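Side-chain contacts in putative transcriptional regulator (PDB 3K4H), which probably regulates transcription as a DNA-binding member of the LacI family, with a glucose-containing glycan bound between the two lobes of its periplasmic-binding-protein-like core: residues 73-78 against 82-87; 99-102 against 107-110; 13-16 against 21-24; 92-97 against 260-265; 30-35 against 44-49. All coordinates share one frame; numbering follows the deposited sequence.

How the interactions relate
All five contacts lie in the lobe built on the parallel sheet ordered 45-48, 10-14, 72-75, 95-98, 110-112, 271-273. Along the chain, interaction 3 closes first, then 5, then 1; interaction 2 is nested inside the long loop closed by interaction 4, whose helix 247-264 comes from far along the chain. Interactions 3 and 5, centres 11 Å apart, share the edge of the sheet at strands 10-14 and 45-48. Interactions 1 and 2, centres 10 Å apart, both reach glucose, and S78 OG lies against K100 O, probably hydrogen-bonded. Interaction 4, 13 Å from each of these, packs farther from the sugar. Pocket loops are thus built directly on the sheet's framework.

Interaction 1. Residues 73-78 against 82-87; sequences IILLYS and DRIIQY. With GLC (alpha-D-glucopyranose), chain C.
L75 at the end of strand 72-75 faces I85 in the first turns of helix 83-90, their CA atoms 8.8 Å apart, within the beta-alpha-beta unit that runs on to strand 95-98. The two methyls of L75 divide the helix between them: CD1 rests on I85 CG1 at 3.5 Å, while CD2 meets I84 CG2 at 4.0 Å. Beyond this apolar layer, Y77 and D82 extend toward each other. The Y77 hydroxyl OH gives a weak hydrogen bond to D82 OD1 (2.6 Å), with ring and carboxylate planes 55° apart, and I84 CG1 lies against the same hydroxyl. With CG anti to the backbone N (chi1 -159°), the D82 carboxylate is placed between Y77 OH and I84 N, and as the N-cap residue it accepts a weak capping bond from I84 N at OD2, 3.3 Å away. On the pocket side, the backbone O of L76 receives the glucose hydroxyl O2 at 2.8 Å. A long, weak ion pair with R79 also reaches D82. One buried carboxylate therefore serves a tyrosine of the sugar pocket and a helix start together, and the positive end of the helix dipole would probably help stabilise its negative charge.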
# COMPACT_ATOMS: atom_id res chain seq x y z
N ILE A 73 7.72 3.62 -21.42
CA ILE A 73 8.89 3.98 -20.63
C ILE A 73 8.67 3.60 -19.19
O ILE A 73 7.58 3.84 -18.65
CB ILE A 73 9.14 5.49 -20.69
CG1 ILE A 73 9.65 5.91 -22.08
CG2 ILE A 73 10.11 5.92 -19.63
CD1 ILE A 73 9.88 7.41 -22.25
N ILE A 74 9.67 2.98 -18.55
CA ILE A 74 9.61 2.71 -17.12
C ILE A 74 10.52 3.69 -16.46
O ILE A 74 11.67 3.78 -16.83
CB ILE A 74 10.15 1.32 -16.78
CG1 ILE A 74 9.44 0.25 -17.58
CG2 ILE A 74 9.97 1.01 -15.32
CD1 ILE A 74 9.90 -1.15 -17.27
N LEU A 75 10.03 4.43 -15.48
CA LEU A 75 10.92 5.29 -14.69
C LEU A 75 11.39 4.50 -13.48
O LEU A 75 10.57 4.03 -12.68
CB LEU A 75 10.18 6.54 -14.25
CG LEU A 75 10.10 7.70 -15.24
CD1 LEU A 75 9.04 8.66 -14.84
CD2 LEU A 75 11.43 8.44 -15.24
N LEU A 76 12.71 4.32 -13.34
CA LEU A 76 13.25 3.48 -12.27
C LEU A 76 13.37 4.21 -10.95
O LEU A 76 14.03 3.74 -10.01
CB LEU A 76 14.59 2.88 -12.65
CG LEU A 76 14.56 1.69 -13.59
CD1 LEU A 76 13.26 1.01 -13.37
CD2 LEU A 76 14.66 2.11 -15.04
N TYR A 77 12.74 5.36 -10.88
CA TYR A 77 12.87 6.21 -9.73
C TYR A 77 11.64 7.12 -9.64
O TYR A 77 10.84 7.18 -10.58
CB TYR A 77 14.14 7.05 -9.86
CG TYR A 77 14.00 8.14 -10.88
CD1 TYR A 77 14.13 7.86 -12.23
CD2 TYR A 77 13.72 9.44 -10.48
CE1 TYR A 77 14.00 8.86 -13.17
CE2 TYR A 77 13.58 10.45 -11.42
CZ TYR A 77 13.73 10.16 -12.76
OH TYR A 77 13.59 11.15 -13.69
N SER A 78 11.49 7.81 -8.49
CA SER A 78 10.42 8.75 -8.29
C SER A 78 10.86 9.98 -7.53
O SER A 78 11.03 9.96 -6.31
CB SER A 78 9.25 8.11 -7.59
OG SER A 78 8.32 9.11 -7.26
N ASP A 82 9.60 15.97 -11.19
CA ASP A 82 10.36 15.42 -12.27
C ASP A 82 9.79 16.07 -13.54
O ASP A 82 8.60 15.90 -13.87
CB ASP A 82 10.20 13.91 -12.27
CG ASP A 82 11.31 13.21 -13.00
OD1 ASP A 82 11.27 11.97 -12.99
OD2 ASP A 82 12.23 13.87 -13.54
N ARG A 83 10.63 16.85 -14.22
CA ARG A 83 10.29 17.31 -15.55
C ARG A 83 9.93 16.09 -16.41
O ARG A 83 8.98 16.16 -17.20
CB ARG A 83 11.46 18.03 -16.24
CG ARG A 83 12.04 19.22 -15.54
CD ARG A 83 13.49 19.35 -15.94
NE ARG A 83 13.60 19.72 -17.35
CZ ARG A 83 14.71 19.73 -18.09
NH1 ARG A 83 15.88 19.38 -17.59
NH2 ARG A 83 14.63 20.10 -19.35
N ILE A 84 10.69 14.99 -16.28
CA ILE A 84 10.47 13.84 -17.16
C ILE A 84 9.00 13.46 -17.17
O ILE A 84 8.41 13.27 -18.24
CB ILE A 84 11.32 12.59 -16.80
CG1 ILE A 84 12.81 12.92 -16.64
CG2 ILE A 84 11.16 11.52 -17.85
CD1 ILE A 84 13.53 13.11 -17.89
N ILE A 85 8.42 13.35 -15.98
CA ILE A 85 7.00 13.04 -15.83
C ILE A 85 6.11 14.14 -16.40
O ILE A 85 5.14 13.80 -17.09
CB ILE A 85 6.59 12.79 -14.37
CG1 ILE A 85 7.30 11.57 -13.82
CG2 ILE A 85 5.05 12.57 -14.26
CD1 ILE A 85 6.90 11.26 -12.37
N GLN A 86 6.40 15.42 -16.14
CA GLN A 86 5.61 16.51 -16.73
C GLN A 86 5.59 16.33 -18.24
O GLN A 86 4.56 16.52 -18.87
CB GLN A 86 6.13 17.93 -16.38
CG GLN A 86 5.33 18.73 -15.31
CD GLN A 86 3.79 18.79 -15.53
OE1 GLN A 86 3.01 18.22 -14.73
NE2 GLN A 86 3.34 19.49 -16.59
N TYR A 87 6.73 15.94 -18.80
CA TYR A 87 6.84 15.81 -20.22
C TYR A 87 5.98 14.68 -20.73
O TYR A 87 5.18 14.88 -21.66
CB TYR A 87 8.29 15.58 -20.66
CG TYR A 87 8.42 15.32 -22.14
CD1 TYR A 87 8.54 14.02 -22.63
CD2 TYR A 87 8.36 16.37 -23.07
CE1 TYR A 87 8.63 13.77 -24.01
CE2 TYR A 87 8.45 16.14 -24.44
CZ TYR A 87 8.58 14.84 -24.91
OH TYR A 87 8.67 14.58 -26.26
C1 GLC C . 13.54 2.23 -6.07
C2 GLC C . 12.77 3.32 -6.79
C3 GLC C . 11.88 3.97 -5.75
C4 GLC C . 10.92 2.94 -5.13
C5 GLC C . 11.69 1.75 -4.60
C6 GLC C . 10.72 0.69 -4.16
O2 GLC C . 13.70 4.26 -7.29
O3 GLC C . 11.25 5.07 -6.38
O4 GLC C . 10.31 3.42 -3.97
O5 GLC C . 12.62 1.26 -5.57
O6 GLC C . 10.79 0.65 -2.76

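Interaction 2. Residues 99-102 against 107-110; sequences GKPY and EITY. With GLC (alpha-D-glucopyranose), chain C.
This is an apolar contact dominated by CH-pi packing, joining the two ends of the loop that links strands 95-98 and 110-112 in the periplasmic-binding-protein-like fold of LacI regulators. P101 and Y110 carry it, their side chains running roughly perpendicular. P101 lays its CD over one face of the Y110 ring, near the CD2-CE2 rim, 3.5 Å from the centroid and 26° off the normal. K100 covers the same face through its CA, 4.2 Å from the Y110 centroid, and its side chain then runs alongside the tyrosine as far as OH. Y110 reaches this position with CG between its backbone N and carbonyl carbon (chi1 74°), which raises the ring against the 99-102 backbone. Farther along, P101 turns CB to the tip of I108, completing a small buried cluster with F95 of the adjacent strand. The amino group of K100 has its partner elsewhere: NZ forms a salt bridge with D148 of helix 144-159, a link from this loop to the other lobe. S78 OG, from the loop after strand 72-75, lies against the K100 carbonyl, probably in a hydrogen bond. G99 lines the sugar pocket at the opposite end of the contact. With no side chain in the way, its CA comes to 3.3 Å from glucose O3.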
# COMPACT_ATOMS: atom_id res chain seq x y z
N GLY A 99 8.05 3.37 -7.70
CA GLY A 99 8.04 4.37 -6.62
C GLY A 99 6.73 5.16 -6.60
O GLY A 99 6.07 5.31 -7.63
N LYS A 100 6.34 5.65 -5.43
CA LYS A 100 5.18 6.52 -5.29
C LYS A 100 5.38 7.85 -6.02
O LYS A 100 6.46 8.43 -5.95
CB LYS A 100 4.98 6.80 -3.82
CG LYS A 100 3.56 6.93 -3.39
CD LYS A 100 3.48 6.96 -1.87
CE LYS A 100 3.98 8.28 -1.33
NZ LYS A 100 3.83 8.28 0.14
N PRO A 101 4.34 8.33 -6.72
CA PRO A 101 4.42 9.66 -7.33
C PRO A 101 4.09 10.70 -6.29
O PRO A 101 3.34 10.40 -5.35
CB PRO A 101 3.34 9.63 -8.41
CG PRO A 101 2.77 8.17 -8.40
CD PRO A 101 3.09 7.64 -7.06
N TYR A 102 4.62 11.91 -6.42
CA TYR A 102 4.36 12.91 -5.39
C TYR A 102 2.86 13.17 -5.27
O TYR A 102 2.31 13.15 -4.16
CB TYR A 102 5.12 14.22 -5.62
CG TYR A 102 4.90 15.19 -4.48
CD1 TYR A 102 5.24 14.84 -3.16
CD2 TYR A 102 4.32 16.46 -4.69
CE1 TYR A 102 5.03 15.72 -2.09
CE2 TYR A 102 4.11 17.36 -3.62
CZ TYR A 102 4.46 16.98 -2.32
OH TYR A 102 4.27 17.83 -1.26
N GLU A 107 -3.88 9.22 -11.37
CA GLU A 107 -3.55 9.29 -12.81
C GLU A 107 -2.38 8.42 -13.28
O GLU A 107 -2.35 7.97 -14.43
CB GLU A 107 -3.31 10.75 -13.24
CG GLU A 107 -4.58 11.54 -13.54
CD GLU A 107 -4.40 13.05 -13.35
OE1 GLU A 107 -4.30 13.76 -14.37
OE2 GLU A 107 -4.36 13.52 -12.18
N ILE A 108 -1.41 8.19 -12.39
CA ILE A 108 -0.17 7.49 -12.74
C ILE A 108 -0.19 6.03 -12.27
O ILE A 108 -0.58 5.76 -11.13
CB ILE A 108 1.02 8.20 -12.10
CG1 ILE A 108 1.07 9.66 -12.55
CG2 ILE A 108 2.35 7.48 -12.41
CD1 ILE A 108 1.77 10.59 -11.54
N THR A 109 0.34 5.13 -13.07
CA THR A 109 0.45 3.74 -12.64
C THR A 109 1.83 3.45 -12.12
O THR A 109 2.78 3.69 -12.77
CB THR A 109 0.26 2.83 -13.78
OG1 THR A 109 -0.87 3.27 -14.51
CG2 THR A 109 -0.01 1.50 -13.29
N TYR A 110 1.92 2.93 -10.92
CA TYR A 110 3.19 2.75 -10.32
C TYR A 110 3.33 1.48 -9.54
O TYR A 110 2.37 0.91 -9.17
CB TYR A 110 3.53 3.96 -9.50
CG TYR A 110 2.79 4.09 -8.24
CD1 TYR A 110 3.20 3.43 -7.14
CD2 TYR A 110 1.70 4.90 -8.13
CE1 TYR A 110 2.56 3.55 -5.99
CE2 TYR A 110 1.05 5.02 -6.98
CZ TYR A 110 1.47 4.34 -5.91
OH TYR A 110 0.82 4.45 -4.73
C1 GLC C . 13.54 2.23 -6.07
C2 GLC C . 12.77 3.32 -6.79
C3 GLC C . 11.88 3.97 -5.75
C4 GLC C . 10.92 2.94 -5.13
C5 GLC C . 11.69 1.75 -4.60
C6 GLC C . 10.72 0.69 -4.16
O2 GLC C . 13.70 4.26 -7.29
O3 GLC C . 11.25 5.07 -6.38
O4 GLC C . 10.31 3.42 -3.97
O5 GLC C . 12.62 1.26 -5.57
O6 GLC C . 10.79 0.65 -2.76

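Interaction 3. Residues 13-16 against 21-24; sequences LVMP and KAFQ
M15, a selenomethionine in this crystal, directs its side chain from the end of strand 10-14 at the short helix 19-22, where the CB methyl of A22 points back at it. The two CA atoms are 7.0 Å apart, near enough for CG of M15 to rest on A22 CB at 3.4 Å. The selenium also lies against this methyl, with M15 SE 3.9 Å from A22 CB, so CG and the selenium bonded to it both rest on the one methyl. The chain of M15 is not extended: bends at chi2 (101°) and chi3 (-130°) curl it past the alanine. Its selenium then approaches the F23 ring obliquely, the distance to CE2 being 4.5 Å. F23 does not point straight at the strand and adds only this loose contact. Within the 21-24 segment, the carbonyl O of K21 accepts the backbone N of Q24 at 3.1 Å and, weakly, its side-chain NE2. Contact across the two segments is wholly apolar. The side chain of A22 is also about 7 Å from a bound glucose, placing the turn near the pocket. Around the contact, two residues of helix 27-41 take part: F28 packs on M15 and A22, I32 on M15 and F23. L76 covers M15 from the loop after strand 72-75, and V14 bonds through its backbone to that strand, the sheet neighbour of 10-14.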
# COMPACT_ATOMS: atom_id res chain seq x y z
N LEU A 13 14.02 2.77 -20.40
CA LEU A 13 14.32 2.81 -19.00
C LEU A 13 14.93 4.14 -18.70
O LEU A 13 15.79 4.60 -19.45
CB LEU A 13 15.28 1.69 -18.63
CG LEU A 13 14.96 0.29 -19.10
CD1 LEU A 13 16.06 -0.64 -18.64
CD2 LEU A 13 13.58 -0.21 -18.63
N VAL A 14 14.48 4.77 -17.62
CA VAL A 14 15.06 6.03 -17.21
C VAL A 14 15.58 5.92 -15.79
O VAL A 14 14.86 5.53 -14.86
CB VAL A 14 14.07 7.19 -17.35
CG1 VAL A 14 14.70 8.49 -16.94
CG2 VAL A 14 13.59 7.29 -18.78
N MSE A 15 16.86 6.26 -15.65
CA MSE A 15 17.51 6.34 -14.36
C MSE A 15 17.37 7.70 -13.67
O MSE A 15 16.97 8.68 -14.28
CB MSE A 15 18.95 5.98 -14.54
CG MSE A 15 19.27 4.64 -13.97
SE MSE A 15 19.40 3.15 -15.25
CE MSE A 15 18.22 1.99 -14.23
N PRO A 16 17.70 7.77 -12.37
CA PRO A 16 17.77 9.07 -11.72
C PRO A 16 19.04 9.82 -12.08
O PRO A 16 19.14 11.01 -11.79
CB PRO A 16 17.79 8.74 -10.24
CG PRO A 16 17.57 7.31 -10.14
CD PRO A 16 17.84 6.67 -11.41
N LYS A 21 26.58 5.81 -12.82
CA LYS A 21 26.32 5.90 -11.38
C LYS A 21 25.32 4.80 -10.98
O LYS A 21 25.51 4.11 -9.98
CB LYS A 21 25.85 7.30 -10.95
CG LYS A 21 25.90 7.62 -9.42
CD LYS A 21 24.96 6.75 -8.50
CE LYS A 21 23.43 7.06 -8.67
NZ LYS A 21 22.49 6.11 -7.97
N ALA A 22 24.26 4.62 -11.77
CA ALA A 22 23.22 3.66 -11.42
C ALA A 22 23.73 2.22 -11.23
O ALA A 22 23.30 1.52 -10.34
CB ALA A 22 22.13 3.68 -12.46
N PHE A 23 24.65 1.80 -12.08
CA PHE A 23 25.08 0.42 -12.12
C PHE A 23 26.08 0.11 -11.04
O PHE A 23 26.52 -1.02 -10.88
CB PHE A 23 25.63 0.10 -13.51
CG PHE A 23 24.57 -0.32 -14.50
CD1 PHE A 23 24.86 -1.23 -15.50
CD2 PHE A 23 23.27 0.15 -14.39
CE1 PHE A 23 23.85 -1.63 -16.38
CE2 PHE A 23 22.28 -0.26 -15.27
CZ PHE A 23 22.57 -1.14 -16.26
N GLN A 24 26.43 1.14 -10.28
CA GLN A 24 27.33 0.98 -9.16
C GLN A 24 26.48 0.63 -7.97
O GLN A 24 26.98 0.20 -6.93
CB GLN A 24 28.07 2.26 -8.88
CG GLN A 24 29.33 2.39 -9.59
CD GLN A 24 29.80 3.83 -9.63
OE1 GLN A 24 30.99 4.10 -9.85
NE2 GLN A 24 28.88 4.76 -9.43

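Interaction 4. Residues 92-97 against 260-265; sequences NFPFVL and DKVENA
K261 leaves helix 247-264 with CG anti to its backbone N (chi1 -170°) and stays nearly extended through chi3, a course that carries it across the backbone of strand 95-98 at F95. Its CD and CE atoms both lie close to the F95 carbonyl, CE at 3.8 Å from F95 O. Beyond this point NZ reaches T109 OG1 and forms a hydrogen bond there, so the methylene chain spans one strand and its amino group is held by the segment leading into the next. One residue on, V262 has CG1 anti to its backbone N (chi1 167°), which places CG2 beside that N and against P94. The proline receives it on its ring carbons, CB 3.9 Å from V262 CG2. P94 thus packs on V262 and lies only loosely beside K261, its CB 4.4 Å from K261 CG, at the closest backbone approach, where its CA is 6.2 Å from that of V262. It stands two residues after N92, whose positive phi closes helix 83-90 in a Schellman motif. The loop before the strand therefore meets a helix more than 160 residues later. D260, in the same helix, makes a long, weak ion pair with K256 of the second subunit. The lysine consequently does mixed work, its aliphatic part lying along the F95 carbonyl while its charge, probably retained, ends at a threonine hydroxyl.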
# COMPACT_ATOMS: atom_id res chain seq x y z
N ASN A 92 1.11 12.75 -23.55
CA ASN A 92 0.29 11.56 -23.40
C ASN A 92 1.03 10.26 -23.74
O ASN A 92 0.46 9.37 -24.36
CB ASN A 92 -0.96 11.69 -24.26
CG ASN A 92 -2.20 11.20 -23.56
OD1 ASN A 92 -3.11 11.98 -23.29
ND2 ASN A 92 -2.25 9.91 -23.23
N PHE A 93 2.30 10.14 -23.33
CA PHE A 93 3.11 8.97 -23.63
C PHE A 93 2.94 7.91 -22.56
O PHE A 93 2.91 8.26 -21.38
CB PHE A 93 4.59 9.35 -23.74
CG PHE A 93 5.43 8.30 -24.38
CD1 PHE A 93 6.13 7.38 -23.60
CD2 PHE A 93 5.48 8.19 -25.77
CE1 PHE A 93 6.89 6.37 -24.19
CE2 PHE A 93 6.22 7.20 -26.38
CZ PHE A 93 6.93 6.28 -25.59
N PRO A 94 2.83 6.61 -22.94
CA PRO A 94 2.60 5.60 -21.90
C PRO A 94 3.83 5.37 -21.03
O PRO A 94 4.90 5.06 -21.55
CB PRO A 94 2.26 4.31 -22.68
CG PRO A 94 2.31 4.65 -24.09
CD PRO A 94 2.97 6.00 -24.27
N PHE A 95 3.68 5.51 -19.72
CA PHE A 95 4.78 5.25 -18.81
C PHE A 95 4.33 4.70 -17.46
O PHE A 95 3.16 4.79 -17.09
CB PHE A 95 5.60 6.51 -18.59
CG PHE A 95 4.95 7.48 -17.65
CD1 PHE A 95 4.07 8.45 -18.13
CD2 PHE A 95 5.22 7.43 -16.28
CE1 PHE A 95 3.46 9.34 -17.27
CE2 PHE A 95 4.62 8.33 -15.42
CZ PHE A 95 3.73 9.28 -15.91
N VAL A 96 5.30 4.17 -16.71
CA VAL A 96 5.03 3.54 -15.41
C VAL A 96 6.12 3.92 -14.42
O VAL A 96 7.30 4.01 -14.79
CB VAL A 96 5.00 2.00 -15.58
CG1 VAL A 96 5.39 1.32 -14.28
CG2 VAL A 96 3.64 1.53 -16.05
N LEU A 97 5.74 4.15 -13.16
CA LEU A 97 6.72 4.43 -12.09
C LEU A 97 7.16 3.20 -11.29
O LEU A 97 6.35 2.29 -11.05
CB LEU A 97 6.19 5.46 -11.10
CG LEU A 97 6.39 6.96 -11.27
CD1 LEU A 97 6.13 7.66 -9.97
CD2 LEU A 97 7.81 7.21 -11.62
N ASP A 260 0.97 -3.77 -20.50
CA ASP A 260 -0.49 -3.80 -20.45
C ASP A 260 -1.00 -2.42 -20.86
O ASP A 260 -1.81 -2.28 -21.76
CB ASP A 260 -0.95 -4.20 -19.05
CG ASP A 260 -2.45 -4.20 -18.91
OD1 ASP A 260 -3.16 -4.90 -19.69
OD2 ASP A 260 -2.92 -3.50 -18.00
N LYS A 261 -0.46 -1.39 -20.22
CA LYS A 261 -0.80 -0.01 -20.52
C LYS A 261 -0.58 0.31 -21.99
O LYS A 261 -1.38 1.02 -22.59
CB LYS A 261 0.04 0.93 -19.66
CG LYS A 261 -0.37 2.38 -19.72
CD LYS A 261 0.06 3.11 -18.43
CE LYS A 261 -0.33 4.56 -18.50
NZ LYS A 261 -0.86 5.01 -17.21
N VAL A 262 0.51 -0.17 -22.53
CA VAL A 262 0.78 0.08 -23.91
C VAL A 262 -0.07 -0.69 -24.83
O VAL A 262 -0.63 -0.15 -25.74
CB VAL A 262 2.16 -0.34 -24.22
CG1 VAL A 262 2.34 -0.38 -25.62
CG2 VAL A 262 3.09 0.59 -23.66
N GLU A 263 -0.10 -1.99 -24.69
CA GLU A 263 -1.01 -2.69 -25.53
C GLU A 263 -2.50 -2.51 -25.40
O GLU A 263 -3.18 -2.41 -26.38
CB GLU A 263 -0.63 -4.14 -25.53
CG GLU A 263 0.74 -4.28 -26.00
CD GLU A 263 1.16 -5.65 -26.03
OE1 GLU A 263 0.40 -6.50 -25.60
OE2 GLU A 263 2.26 -5.90 -26.48
N ASN A 264 -3.04 -2.50 -24.20
CA ASN A 264 -4.46 -2.25 -24.13
C ASN A 264 -4.97 -0.92 -24.55
O ASN A 264 -6.01 -0.78 -25.14
CB ASN A 264 -5.07 -2.83 -22.89
CG ASN A 264 -5.02 -4.31 -22.91
OD1 ASN A 264 -4.39 -4.89 -23.76
ND2 ASN A 264 -5.69 -4.95 -21.98
N ALA A 265 -4.26 0.08 -24.13
CA ALA A 265 -4.20 1.37 -24.71
C ALA A 265 -5.40 2.10 -24.23
O ALA A 265 -5.56 3.26 -24.51
CB ALA A 265 -4.20 1.30 -26.21

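Interaction 5. Residues 30-35 against 44-49; sequences EVIRGI and YALYMS
The salt bridge from R33 NH1 to E30 OE2 (2.6 Å) joins neighbouring turns of helix 27-41 away from strand 45-48, whereas I32 and I35 of the same helix turn to L46 and M48 of that strand. L46 carries most of the contact. It splits its two methyls over the helix, CD2 meeting I35 CG2 at 3.9 Å and CD1 reaching I32 CG2 at 4.3 Å. The fork is set by L46 CG lying anti to the carbonyl carbon (chi1 -56°), which sends the branch out toward the helix. I35 and L46 meet at a slant, through the beta-branch methyl of the isoleucine; its CG1 arm leads toward I74 and L76. At the other end I32 CD1 touches CE of M48, a selenomethionine, more loosely at 4.5 Å. Both isoleucines also lie on L13, so they bridge strand 45-48 and its neighbour 10-14. The axes of segments 30-35 and 45-48 approach to 10.7 Å, their N-to-C directions 144° apart, nearer antiparallel than parallel. Parallel strands 10-14 and 45-48, with helix 27-41 between them in the chain and packed on one face, form the first beta-alpha-beta crossover of this alpha/beta lobe.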
# COMPACT_ATOMS: atom_id res chain seq x y z
N GLU A 30 19.44 -5.46 -10.72
CA GLU A 30 18.42 -6.39 -10.29
C GLU A 30 17.03 -5.96 -10.80
O GLU A 30 16.24 -6.81 -11.22
CB GLU A 30 18.44 -6.53 -8.78
CG GLU A 30 17.58 -7.61 -8.23
CD GLU A 30 18.06 -9.00 -8.57
OE1 GLU A 30 19.06 -9.17 -9.32
OE2 GLU A 30 17.41 -9.95 -8.08
N VAL A 31 16.75 -4.64 -10.80
CA VAL A 31 15.43 -4.20 -11.26
C VAL A 31 15.33 -4.45 -12.74
O VAL A 31 14.30 -4.93 -13.21
CB VAL A 31 15.09 -2.74 -10.87
CG1 VAL A 31 14.99 -1.85 -12.05
CG2 VAL A 31 13.76 -2.70 -10.13
N ILE A 32 16.44 -4.18 -13.44
CA ILE A 32 16.49 -4.39 -14.87
C ILE A 32 16.37 -5.86 -15.17
O ILE A 32 15.74 -6.24 -16.14
CB ILE A 32 17.76 -3.82 -15.48
CG1 ILE A 32 17.69 -2.28 -15.42
CG2 ILE A 32 17.88 -4.27 -16.93
CD1 ILE A 32 18.97 -1.56 -15.76
N ARG A 33 16.95 -6.69 -14.32
CA ARG A 33 16.89 -8.12 -14.51
C ARG A 33 15.44 -8.62 -14.42
O ARG A 33 15.06 -9.58 -15.08
CB ARG A 33 17.76 -8.78 -13.46
CG ARG A 33 18.02 -10.25 -13.65
CD ARG A 33 18.52 -10.84 -12.32
NE ARG A 33 17.89 -12.13 -12.14
CZ ARG A 33 17.40 -12.58 -10.99
NH1 ARG A 33 17.45 -11.85 -9.88
NH2 ARG A 33 16.84 -13.78 -10.97
N GLY A 34 14.62 -7.96 -13.61
CA GLY A 34 13.20 -8.33 -13.51
C GLY A 34 12.47 -7.78 -14.72
O GLY A 34 11.58 -8.43 -15.29
N ILE A 35 12.88 -6.58 -15.13
CA ILE A 35 12.22 -5.90 -16.23
C ILE A 35 12.37 -6.78 -17.47
O ILE A 35 11.38 -7.11 -18.15
CB ILE A 35 12.80 -4.48 -16.43
CG1 ILE A 35 12.15 -3.52 -15.42
CG2 ILE A 35 12.50 -3.98 -17.81
CD1 ILE A 35 12.95 -2.28 -15.10
N TYR A 44 9.57 -7.93 -26.03
CA TYR A 44 9.99 -6.55 -25.95
C TYR A 44 11.48 -6.52 -25.62
O TYR A 44 11.97 -7.36 -24.87
CB TYR A 44 9.20 -5.80 -24.87
CG TYR A 44 7.83 -5.30 -25.31
CD1 TYR A 44 6.73 -6.17 -25.36
CD2 TYR A 44 7.63 -3.97 -25.69
CE1 TYR A 44 5.49 -5.71 -25.76
CE2 TYR A 44 6.40 -3.51 -26.09
CZ TYR A 44 5.33 -4.38 -26.12
OH TYR A 44 4.08 -3.94 -26.53
N ALA A 45 12.18 -5.54 -26.20
CA ALA A 45 13.59 -5.30 -25.98
C ALA A 45 13.68 -4.04 -25.16
O ALA A 45 12.66 -3.40 -24.90
CB ALA A 45 14.30 -5.11 -27.29
N LEU A 46 14.90 -3.66 -24.75
CA LEU A 46 15.05 -2.58 -23.81
C LEU A 46 15.90 -1.47 -24.40
O LEU A 46 16.62 -1.69 -25.38
CB LEU A 46 15.60 -3.09 -22.51
CG LEU A 46 14.81 -4.23 -21.84
CD1 LEU A 46 15.47 -4.62 -20.53
CD2 LEU A 46 13.30 -3.92 -21.65
N TYR A 47 15.78 -0.28 -23.83
CA TYR A 47 16.50 0.86 -24.37
C TYR A 47 16.74 1.86 -23.26
O TYR A 47 15.85 2.12 -22.43
CB TYR A 47 15.71 1.49 -25.52
CG TYR A 47 16.26 2.79 -26.04
CD1 TYR A 47 16.91 2.86 -27.27
CD2 TYR A 47 16.10 3.97 -25.31
CE1 TYR A 47 17.40 4.07 -27.75
CE2 TYR A 47 16.59 5.17 -25.77
CZ TYR A 47 17.23 5.23 -26.98
OH TYR A 47 17.70 6.48 -27.39
N MSE A 48 17.94 2.40 -23.22
CA MSE A 48 18.20 3.45 -22.27
C MSE A 48 19.11 4.44 -22.92
O MSE A 48 19.84 4.12 -23.84
CB MSE A 48 18.80 2.90 -21.00
CG MSE A 48 20.24 2.55 -21.10
SE MSE A 48 20.73 1.37 -19.62
CE MSE A 48 19.60 2.11 -18.20
N SER A 49 19.09 5.63 -22.41
CA SER A 49 19.92 6.69 -22.89
C SER A 49 21.15 6.80 -22.06
O SER A 49 21.19 6.35 -20.96
CB SER A 49 19.18 7.99 -22.80
OG SER A 49 20.07 8.98 -22.42